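Local coordinates for like-Sm ribonucleoprotein core (Methanococcus vannielii SB, PDB 5MKI) that binds RNA, recognising uridine, as an archaeal Sm-like (Lsm) protein that forms a seven-subunit assembly, at the interface of chains A and B. Residues are numbered along the deposited sequence; one frame, centred on the assembly and turned at random. Chains: chain A/B, Like-Sm ribonucleoprotein core.

The interface of chains A and B. Residues chain A 5-8; chain B 35-37, 41-43.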
# COMPACT_ATOMS: atom_id res chain seq x y z
N GLN A 5 -8.56 -2.83 23.84
CA GLN A 5 -7.52 -3.07 22.86
C GLN A 5 -8.05 -3.83 21.66
O GLN A 5 -7.26 -4.26 20.82
CB GLN A 5 -6.36 -3.81 23.49
CG GLN A 5 -5.86 -3.15 24.76
CD GLN A 5 -4.80 -3.96 25.45
OE1 GLN A 5 -5.02 -5.13 25.79
NE2 GLN A 5 -3.64 -3.35 25.67
N ARG A 6 -9.36 -4.02 21.57
CA ARG A 6 -9.98 -4.84 20.53
C ARG A 6 -11.12 -4.07 19.90
O ARG A 6 -12.29 -4.45 20.04
CB ARG A 6 -10.46 -6.17 21.11
CG ARG A 6 -9.37 -7.20 21.30
CD ARG A 6 -9.80 -8.27 22.31
NE ARG A 6 -8.66 -9.00 22.85
CZ ARG A 6 -8.71 -9.80 23.92
NH1 ARG A 6 -9.85 -10.00 24.56
NH2 ARG A 6 -7.61 -10.40 24.35
N PRO A 7 -10.82 -2.98 19.18
CA PRO A 7 -11.88 -2.22 18.51
C PRO A 7 -12.81 -3.08 17.65
O PRO A 7 -14.01 -2.78 17.60
CB PRO A 7 -11.10 -1.21 17.65
CG PRO A 7 -9.70 -1.76 17.54
CD PRO A 7 -9.47 -2.49 18.82
N LEU A 8 -12.31 -4.15 17.01
CA LEU A 8 -13.12 -4.92 16.07
C LEU A 8 -14.11 -5.85 16.75
O LEU A 8 -14.99 -6.38 16.07
CB LEU A 8 -12.22 -5.74 15.13
CG LEU A 8 -11.30 -4.92 14.23
CD1 LEU A 8 -10.69 -5.77 13.10
CD2 LEU A 8 -12.08 -3.77 13.66
N ALA B 35 -11.87 1.99 22.22
CA ALA B 35 -10.88 0.94 22.02
C ALA B 35 -9.97 1.30 20.85
O ALA B 35 -10.35 2.06 19.95
CB ALA B 35 -11.54 -0.42 21.76
N TYR B 36 -8.76 0.75 20.86
CA TYR B 36 -7.80 0.99 19.79
C TYR B 36 -6.88 -0.22 19.72
O TYR B 36 -6.73 -0.96 20.69
CB TYR B 36 -7.00 2.28 20.04
CG TYR B 36 -6.01 2.09 21.16
CD1 TYR B 36 -6.42 2.15 22.48
CD2 TYR B 36 -4.66 1.80 20.89
CE1 TYR B 36 -5.54 1.95 23.51
CE2 TYR B 36 -3.77 1.59 21.93
CZ TYR B 36 -4.21 1.67 23.23
OH TYR B 36 -3.34 1.47 24.28
N ASP B 37 -6.26 -0.42 18.57
CA ASP B 37 -5.33 -1.53 18.46
C ASP B 37 -4.04 -1.04 17.82
O ASP B 37 -3.88 0.14 17.48
CB ASP B 37 -5.95 -2.72 17.69
CG ASP B 37 -6.32 -2.39 16.27
OD1 ASP B 37 -5.76 -1.46 15.66
OD2 ASP B 37 -7.21 -3.10 15.74
N ASN B 41 -6.54 1.09 14.32
CA ASN B 41 -8.00 1.00 14.27
C ASN B 41 -8.54 1.48 15.61
O ASN B 41 -7.95 1.20 16.65
CB ASN B 41 -8.52 -0.44 14.05
CG ASN B 41 -8.03 -1.11 12.78
OD1 ASN B 41 -7.95 -0.52 11.70
ND2 ASN B 41 -7.75 -2.40 12.90
N VAL B 42 -9.67 2.18 15.60
CA VAL B 42 -10.27 2.70 16.83
C VAL B 42 -11.78 2.53 16.77
O VAL B 42 -12.38 2.51 15.69
CB VAL B 42 -9.91 4.19 17.09
CG1 VAL B 42 -8.42 4.42 17.13
CG2 VAL B 42 -10.57 5.09 16.06
N ALA B 43 -12.40 2.40 17.94
CA ALA B 43 -13.85 2.41 18.07
C ALA B 43 -14.24 3.70 18.79
O ALA B 43 -13.72 3.98 19.89
CB ALA B 43 -14.37 1.18 18.83
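The puckered, near-flat ring of A:Pro7 is wedged against chain B. Its one face carries the methyl of B:Ala35, whose CB sits 3.7 Å from the ring atom CA of A:Pro7. The edges press against the backbone of chain B. CD of A:Pro7 lies 3.6 Å from the carbonyl carbon C of B:Tyr36. CB of A:Pro7 comes 3.8 Å from the backbone N of B:Ala43. The tip, CG of A:Pro7, is 3.5 Å from the carbonyl O of B:Asn41.

B:Asp37 meets the same tip, displaced towards the face opposite B:Ala35. Its carboxylate oxygen OD2 stands 3.4 Å from CG of A:Pro7, and the two side chains cross at about a right angle. CG of B:Asp37 is tucked over its own backbone, flanked by N and C (chi1 62°). This torsion sets the carboxylate across the tip of the proline ring.

No polar bond crosses here; the fit is one of shape. Within chain B, the amide ND2 of B:Asn41 donates to OD2 of B:Asp37 at 3.0 Å. OD2 accepts with its syn lone pair, on the side of OD1. The oxygen is tilted 19° out of the amide plane. The backbone N of B:Asn41 adds a weak bond to OD1 of B:Asp37.

B:Asn41 is a UMP-binding residue. The bond to B:Asp37 probably holds its amide in orientation, and A:Pro7 packs beside both. The patch joins neighbouring subunits of the seven-membered assembly and may help steady the uridine-binding residue B:Asn41.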